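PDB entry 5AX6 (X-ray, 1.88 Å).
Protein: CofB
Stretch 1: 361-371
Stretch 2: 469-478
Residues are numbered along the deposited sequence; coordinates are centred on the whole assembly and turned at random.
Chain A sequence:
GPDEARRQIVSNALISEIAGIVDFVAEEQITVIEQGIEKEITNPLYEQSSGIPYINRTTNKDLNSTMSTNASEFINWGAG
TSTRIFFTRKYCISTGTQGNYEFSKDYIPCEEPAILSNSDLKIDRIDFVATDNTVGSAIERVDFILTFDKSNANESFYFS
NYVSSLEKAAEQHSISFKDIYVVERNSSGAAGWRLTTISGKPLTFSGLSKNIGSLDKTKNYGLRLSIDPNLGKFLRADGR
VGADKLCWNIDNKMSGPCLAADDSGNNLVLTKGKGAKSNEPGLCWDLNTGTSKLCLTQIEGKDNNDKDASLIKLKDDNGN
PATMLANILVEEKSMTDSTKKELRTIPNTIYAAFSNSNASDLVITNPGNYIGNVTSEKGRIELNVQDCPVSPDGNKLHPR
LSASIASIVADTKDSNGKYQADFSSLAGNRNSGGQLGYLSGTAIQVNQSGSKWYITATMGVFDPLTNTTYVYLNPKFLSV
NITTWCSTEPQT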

ATOM      1  N   ASP A 361      -7.657  42.263  43.929  1.00 40.71           N
ATOM      2  CA  ASP A 361      -7.576  41.819  42.543  1.00 36.98           C
ATOM      3  C   ASP A 361      -8.965  41.581  41.958  1.00 31.87           C
ATOM      4  O   ASP A 361      -9.231  41.938  40.811  1.00 30.22           O
ATOM      5  CB  ASP A 361      -6.737  40.542  42.433  1.00 37.32           C
ATOM      6  CG  ASP A 361      -5.263  40.786  42.720  1.00 50.28           C
ATOM      7  OD1 ASP A 361      -4.760  41.879  42.378  1.00 46.03           O
ATOM      8  OD2 ASP A 361      -4.610  39.883  43.286  1.00 44.05           O
ATOM      9  N   LEU A 362      -9.836  40.986  42.767  1.00 32.27           N
ATOM     10  CA  LEU A 362     -11.161  40.542  42.333  1.00 30.82           C
ATOM     11  C   LEU A 362     -12.144  41.669  42.047  1.00 31.41           C
ATOM     12  O   LEU A 362     -12.874  41.624  41.056  1.00 29.62           O
ATOM     13  CB  LEU A 362     -11.783  39.623  43.394  1.00 31.11           C
ATOM     14  CG  LEU A 362     -11.508  38.120  43.387  1.00 39.14           C
ATOM     15  CD1 LEU A 362     -12.091  37.482  44.641  1.00 38.43           C
ATOM     16  CD2 LEU A 362     -12.100  37.474  42.139  1.00 32.16           C
ATOM     17  N   VAL A 363     -12.202  42.664  42.931  1.00 27.63           N
ATOM     18  CA  VAL A 363     -13.277  43.636  42.832  1.00 26.49           C
ATOM     19  C   VAL A 363     -12.912  44.772  41.894  1.00 30.96           C
ATOM     20  O   VAL A 363     -11.879  45.424  42.058  1.00 29.69           O
ATOM     21  CB  VAL A 363     -13.659  44.223  44.211  1.00 31.00           C
ATOM     22  CG1 VAL A 363     -14.703  45.320  44.040  1.00 25.84           C
ATOM     23  CG2 VAL A 363     -14.174  43.131  45.129  1.00 35.12           C
ATOM     24  N   ILE A 364     -13.756  44.988  40.893  1.00 26.34           N
ATOM     25  CA  ILE A 364     -13.631  46.154  40.030  1.00 30.14           C
ATOM     26  C   ILE A 364     -14.360  47.308  40.704  1.00 36.29           C
ATOM     27  O   ILE A 364     -15.590  47.349  40.704  1.00 32.21           O
ATOM     28  CB  ILE A 364     -14.222  45.893  38.641  1.00 24.99           C
ATOM     29  CG1 ILE A 364     -13.486  44.737  37.964  1.00 28.71           C
ATOM     30  CG2 ILE A 364     -14.132  47.141  37.773  1.00 30.19           C
ATOM     31  CD1 ILE A 364     -14.113  44.333  36.646  1.00 28.08           C
ATOM     32  N   THR A 365     -13.614  48.243  41.284  1.00 30.02           N
ATOM     33  CA  THR A 365     -14.231  49.225  42.185  1.00 43.40           C
ATOM     34  C   THR A 365     -15.101  50.285  41.498  1.00 45.53           C
ATOM     35  O   THR A 365     -16.046  50.793  42.107  1.00 51.99           O
ATOM     36  CB  THR A 365     -13.167  49.945  43.042  1.00 40.31           C
ATOM     37  OG1 THR A 365     -12.076  50.353  42.213  1.00 40.75           O
ATOM     38  CG2 THR A 365     -12.645  49.008  44.118  1.00 47.88           C
ATOM     39  N   ASN A 366     -14.795  50.623  40.249  1.00 38.31           N
ATOM     40  CA  ASN A 366     -15.636  51.555  39.499  1.00 43.41           C
ATOM     41  C   ASN A 366     -15.983  50.965  38.143  1.00 39.58           C
ATOM     42  O   ASN A 366     -15.507  51.436  37.104  1.00 37.36           O
ATOM     43  CB  ASN A 366     -14.952  52.918  39.336  1.00 48.69           C
ATOM     44  CG  ASN A 366     -14.946  53.732  40.631  1.00 65.97           C
ATOM     45  OD1 ASN A 366     -15.937  54.383  40.975  1.00 62.14           O
ATOM     46  ND2 ASN A 366     -13.826  53.699  41.348  1.00 63.66           N
ATOM     47  N   PRO A 367     -16.824  49.923  38.156  1.00 38.05           N
ATOM     48  CA  PRO A 367     -17.087  49.094  36.976  1.00 37.32           C
ATOM     49  C   PRO A 367     -17.704  49.891  35.832  1.00 39.83           C
ATOM     50  O   PRO A 367     -17.529  49.529  34.667  1.00 41.07           O
ATOM     51  CB  PRO A 367     -18.052  48.025  37.503  1.00 38.93           C
ATOM     52  CG  PRO A 367     -18.661  48.624  38.747  1.00 40.72           C
ATOM     53  CD  PRO A 367     -17.591  49.487  39.337  1.00 35.59           C
ATOM     54  N   GLY A 368     -18.406  50.969  36.162  1.00 43.65           N
ATOM     55  CA  GLY A 368     -18.994  51.821  35.144  1.00 48.31           C
ATOM     56  C   GLY A 368     -17.950  52.506  34.277  1.00 43.37           C
ATOM     57  O   GLY A 368     -18.148  52.686  33.074  1.00 49.93           O
ATOM     58  N   ASN A 369     -16.834  52.886  34.893  1.00 40.20           N
ATOM     59  CA  ASN A 369     -15.747  53.561  34.187  1.00 44.75           C
ATOM     60  C   ASN A 369     -14.643  52.615  33.702  1.00 41.86           C
ATOM     61  O   ASN A 369     -13.856  52.970  32.824  1.00 41.04           O
ATOM     62  CB  ASN A 369     -15.120  54.629  35.088  1.00 51.51           C
ATOM     63  CG  ASN A 369     -15.974  55.879  35.206  1.00 60.69           C
ATOM     64  OD1 ASN A 369     -17.104  55.934  34.712  1.00 58.32           O
ATOM     65  ND2 ASN A 369     -15.434  56.894  35.870  1.00 70.17           N
ATOM     66  N   TYR A 370     -14.583  51.420  34.281  1.00 37.43           N
ATOM     67  CA  TYR A 370     -13.473  50.502  34.026  1.00 38.92           C
ATOM     68  C   TYR A 370     -13.439  50.023  32.579  1.00 34.48           C
ATOM     69  O   TYR A 370     -14.450  49.579  32.034  1.00 29.57           O
ATOM     70  CB  TYR A 370     -13.544  49.299  34.971  1.00 33.06           C
ATOM     71  CG  TYR A 370     -12.419  48.315  34.768  1.00 34.37           C
ATOM     72  CD1 TYR A 370     -11.144  48.588  35.238  1.00 31.64           C
ATOM     73  CD2 TYR A 370     -12.632  47.107  34.103  1.00 32.46           C
ATOM     74  CE1 TYR A 370     -10.104  47.692  35.051  1.00 39.25           C
ATOM     75  CE2 TYR A 370     -11.605  46.205  33.912  1.00 33.24           C
ATOM     76  CZ  TYR A 370     -10.342  46.499  34.389  1.00 39.37           C
ATOM     77  OH  TYR A 370      -9.309  45.606  34.201  1.00 38.53           O
ATOM     78  N   ILE A 371     -12.269  50.133  31.959  1.00 32.76           N
ATOM     79  CA  ILE A 371     -12.058  49.613  30.609  1.00 33.48           C
ATOM     80  C   ILE A 371     -11.156  48.381  30.685  1.00 39.24           C
ATOM     81  O   ILE A 371     -10.142  48.395  31.382  1.00 42.28           O
ATOM     82  CB  ILE A 371     -11.410  50.666  29.679  1.00 36.07           C
ATOM     83  CG1 ILE A 371     -12.217  51.968  29.676  1.00 43.27           C
ATOM     84  CG2 ILE A 371     -11.257  50.116  28.275  1.00 42.76           C
ATOM     85  CD1 ILE A 371     -11.482  53.143  29.055  1.00 33.29           C
TER
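Stretch 2, residues 469-478: TYVYLNPKFL

Residues 469–478 of CofB lie along residues 361–371 as the last part of a β-strand, 469–473, followed by a loop that closes in a type I β turn from Pro475 to Leu478, where Leu478 N bonds to Pro475 O at 3.1 Å. The two backbones run antiparallel, with the closest CA-to-CA pairs being Leu362 and Leu473 (5.1 Å), Val363 and Tyr472 (4.8 Å) and Ile364 and Val471 (5.7 Å); together they bury 548 Å².

Stretch 1 enters as the end of a helix. Asp361 contributes little beyond its carbonyl, with Asp361 O 4.3 Å from Leu473 CB. Leu362 carries the largest share of covered area in stretch 1. Its carbonyl accepts a hydrogen bond from the strand, Leu473 N to Leu362 O at 2.8 Å and 162°, and also receives a CA-H...O contact, Tyr472 CA to Leu362 O at 3.2 Å. Its CA-to-CB bond points sideways, yet the end of the side chain reaches the loop after the strand: Leu362 CD2 packs 3.4 Å from Pro475 CB, and Leu362 CD1 approaches Phe477 CE2 obliquely at 3.8 Å.

Val363, the first residue to leave helical phi/psi, adopts an extended conformation (-87/124) and forms a single β bridge with Tyr472. Two hydrogen bonds flank it, one through Leu362 O and the next from Ile364 N to Val471 O at 3.0 Å and 169°. The CA-to-CB bond of Val363 points away from the strand, and that of Tyr472 points away overall although its CB still touches stretch 1. Val363 nonetheless meets two aromatic ring edges: Val363 CG1 lies 4.2 Å from Tyr470 CD1, and Val363 CG2 lies 4.1 Å from Tyr472 CE1.

The CA-to-CB bond of Ile364 points toward the strand. Ile364 CD1 is 3.8 Å from Val471 CG1 and Ile364 CG1 is 3.8 Å from Leu473 CB, so the isoleucine packs against two alternate residues of the strand. Beyond this point a water continues the backbone link, donating to Ile364 O at 2.8 Å and accepting from Val471 N at 3.0 Å.

Thr365 and Asn366 make no contact as the chain swings off the strand. Pro367 returns, with Pro367 CB 3.7 Å from Val471 CG2, a second apolar neighbour for that valine. Residues 367–369 have helical phi/psi, and Asn366 O accepts Asn369 N at 3.0 Å and, weakly, Tyr370 N at 3.0 Å. The CA-to-CB bond of Tyr370 points toward stretch 2, Tyr370 OH lies 4.0 Å from Leu473 CD2, and Ile371 is out of reach.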

ATOM      1  N   THR A 469     -23.667  45.732  45.595  1.00 32.16           N
ATOM      2  CA  THR A 469     -23.525  45.155  44.262  1.00 34.32           C
ATOM      3  C   THR A 469     -22.067  45.151  43.826  1.00 38.31           C
ATOM      4  O   THR A 469     -21.376  46.174  43.899  1.00 31.06           O
ATOM      5  CB  THR A 469     -24.378  45.917  43.237  1.00 41.41           C
ATOM      6  OG1 THR A 469     -25.752  45.863  43.640  1.00 41.48           O
ATOM      7  CG2 THR A 469     -24.240  45.300  41.856  1.00 35.44           C
ATOM      8  N   TYR A 470     -21.604  43.987  43.373  1.00 30.75           N
ATOM      9  CA  TYR A 470     -20.209  43.786  43.032  1.00 34.16           C
ATOM     10  C   TYR A 470     -20.034  43.380  41.580  1.00 28.98           C
ATOM     11  O   TYR A 470     -20.892  42.715  41.007  1.00 26.31           O
ATOM     12  CB  TYR A 470     -19.592  42.707  43.922  1.00 32.90           C
ATOM     13  CG  TYR A 470     -19.377  43.137  45.351  1.00 38.25           C
ATOM     14  CD1 TYR A 470     -18.285  43.926  45.699  1.00 33.97           C
ATOM     15  CD2 TYR A 470     -20.256  42.748  46.352  1.00 36.07           C
ATOM     16  CE1 TYR A 470     -18.078  44.320  47.011  1.00 42.86           C
ATOM     17  CE2 TYR A 470     -20.057  43.134  47.670  1.00 38.32           C
ATOM     18  CZ  TYR A 470     -18.970  43.922  47.990  1.00 42.58           C
ATOM     19  OH  TYR A 470     -18.769  44.307  49.293  1.00 50.42           O
ATOM     20  N   VAL A 471     -18.922  43.800  40.994  1.00 28.54           N
ATOM     21  CA  VAL A 471     -18.475  43.253  39.721  1.00 24.96           C
ATOM     22  C   VAL A 471     -17.101  42.655  39.954  1.00 32.59           C
ATOM     23  O   VAL A 471     -16.201  43.344  40.435  1.00 29.33           O
ATOM     24  CB  VAL A 471     -18.419  44.312  38.612  1.00 24.92           C
ATOM     25  CG1 VAL A 471     -17.829  43.708  37.337  1.00 27.66           C
ATOM     26  CG2 VAL A 471     -19.812  44.891  38.350  1.00 29.36           C
ATOM     27  N   TYR A 472     -16.943  41.372  39.637  1.00 23.07           N
ATOM     28  CA  TYR A 472     -15.678  40.688  39.863  1.00 23.47           C
ATOM     29  C   TYR A 472     -14.931  40.487  38.543  1.00 26.73           C
ATOM     30  O   TYR A 472     -15.558  40.239  37.499  1.00 25.96           O
ATOM     31  CB  TYR A 472     -15.902  39.322  40.526  1.00 25.92           C
ATOM     32  CG  TYR A 472     -16.571  39.330  41.885  1.00 28.96           C
ATOM     33  CD1 TYR A 472     -16.187  40.223  42.885  1.00 28.44           C
ATOM     34  CD2 TYR A 472     -17.575  38.410  42.178  1.00 24.18           C
ATOM     35  CE1 TYR A 472     -16.810  40.205  44.138  1.00 30.51           C
ATOM     36  CE2 TYR A 472     -18.198  38.385  43.406  1.00 21.93           C
ATOM     37  CZ  TYR A 472     -17.811  39.280  44.387  1.00 24.78           C
ATOM     38  OH  TYR A 472     -18.435  39.228  45.609  1.00 30.42           O
ATOM     39  N   LEU A 473     -13.601  40.578  38.601  1.00 21.72           N
ATOM     40  CA  LEU A 473     -12.732  40.321  37.458  1.00 24.00           C
ATOM     41  C   LEU A 473     -11.997  38.988  37.579  1.00 23.01           C
ATOM     42  O   LEU A 473     -11.340  38.732  38.583  1.00 22.36           O
ATOM     43  CB  LEU A 473     -11.702  41.445  37.308  1.00 26.58           C
ATOM     44  CG  LEU A 473     -10.646  41.235  36.221  1.00 26.93           C
ATOM     45  CD1 LEU A 473     -11.287  41.316  34.838  1.00 25.91           C
ATOM     46  CD2 LEU A 473      -9.509  42.250  36.350  1.00 29.74           C
ATOM     47  N   ASN A 474     -12.096  38.147  36.551  1.00 22.69           N
ATOM     48  CA  ASN A 474     -11.347  36.888  36.489  1.00 22.82           C
ATOM     49  C   ASN A 474     -11.265  36.112  37.803  1.00 19.50           C
ATOM     50  O   ASN A 474     -10.170  35.850  38.303  1.00 23.10           O
ATOM     51  CB  ASN A 474      -9.925  37.153  35.997  1.00 24.62           C
ATOM     52  CG  ASN A 474      -9.893  37.839  34.647  1.00 24.70           C
ATOM     53  OD1 ASN A 474     -10.786  37.652  33.817  1.00 22.48           O
ATOM     54  ND2 ASN A 474      -8.861  38.650  34.420  1.00 21.40           N
ATOM     55  N   PRO A 475     -12.417  35.737  38.364  1.00 21.96           N
ATOM     56  CA  PRO A 475     -12.486  35.132  39.700  1.00 21.60           C
ATOM     57  C   PRO A 475     -12.186  33.623  39.751  1.00 26.47           C
ATOM     58  O   PRO A 475     -12.557  32.884  38.839  1.00 21.20           O
ATOM     59  CB  PRO A 475     -13.931  35.393  40.124  1.00 21.84           C
ATOM     60  CG  PRO A 475     -14.692  35.522  38.863  1.00 22.93           C
ATOM     61  CD  PRO A 475     -13.751  35.957  37.776  1.00 22.63           C
ATOM     62  N   LYS A 476     -11.530  33.186  40.824  1.00 23.92           N
ATOM     63  CA  LYS A 476     -11.212  31.768  41.014  1.00 25.86           C
ATOM     64  C   LYS A 476     -12.464  30.926  41.218  1.00 22.15           C
ATOM     65  O   LYS A 476     -12.398  29.689  41.178  1.00 23.84           O
ATOM     66  CB  LYS A 476     -10.283  31.574  42.217  1.00 24.04           C
ATOM     67  CG  LYS A 476     -10.898  32.092  43.517  1.00 26.95           C
ATOM     68  CD  LYS A 476     -10.076  31.698  44.728  1.00 30.35           C
ATOM     69  CE  LYS A 476     -10.731  32.225  46.006  1.00 34.15           C
ATOM     70  NZ  LYS A 476      -9.866  32.054  47.202  1.00 38.71           N
ATOM     71  N   PHE A 477     -13.597  31.580  41.463  1.00 21.43           N
ATOM     72  CA  PHE A 477     -14.848  30.842  41.612  1.00 21.23           C
ATOM     73  C   PHE A 477     -15.692  30.895  40.335  1.00 23.05           C
ATOM     74  O   PHE A 477     -16.928  30.820  40.370  1.00 18.98           O
ATOM     75  CB  PHE A 477     -15.650  31.338  42.828  1.00 21.06           C
ATOM     76  CG  PHE A 477     -15.644  32.833  43.021  1.00 29.12           C
ATOM     77  CD1 PHE A 477     -16.558  33.638  42.353  1.00 24.73           C
ATOM     78  CD2 PHE A 477     -14.750  33.431  43.910  1.00 24.39           C
ATOM     79  CE1 PHE A 477     -16.570  35.024  42.551  1.00 24.14           C
ATOM     80  CE2 PHE A 477     -14.754  34.816  44.109  1.00 23.61           C
ATOM     81  CZ  PHE A 477     -15.666  35.604  43.431  1.00 24.34           C
ATOM     82  N   LEU A 478     -14.993  31.003  39.208  1.00 17.07           N
ATOM     83  CA  LEU A 478     -15.568  30.802  37.881  1.00 17.97           C
ATOM     84  C   LEU A 478     -14.588  29.922  37.134  1.00 18.00           C
ATOM     85  O   LEU A 478     -13.403  30.249  37.041  1.00 18.37           O
ATOM     86  CB  LEU A 478     -15.783  32.127  37.134  1.00 17.98           C
ATOM     87  CG  LEU A 478     -16.214  32.002  35.670  1.00 22.00           C
ATOM     88  CD1 LEU A 478     -17.567  31.311  35.573  1.00 18.09           C
ATOM     89  CD2 LEU A 478     -16.261  33.371  34.949  1.00 19.81           C
TER
HETATM   90  O   HOH W   1     -17.672  46.260  42.193  1.00 30.31           O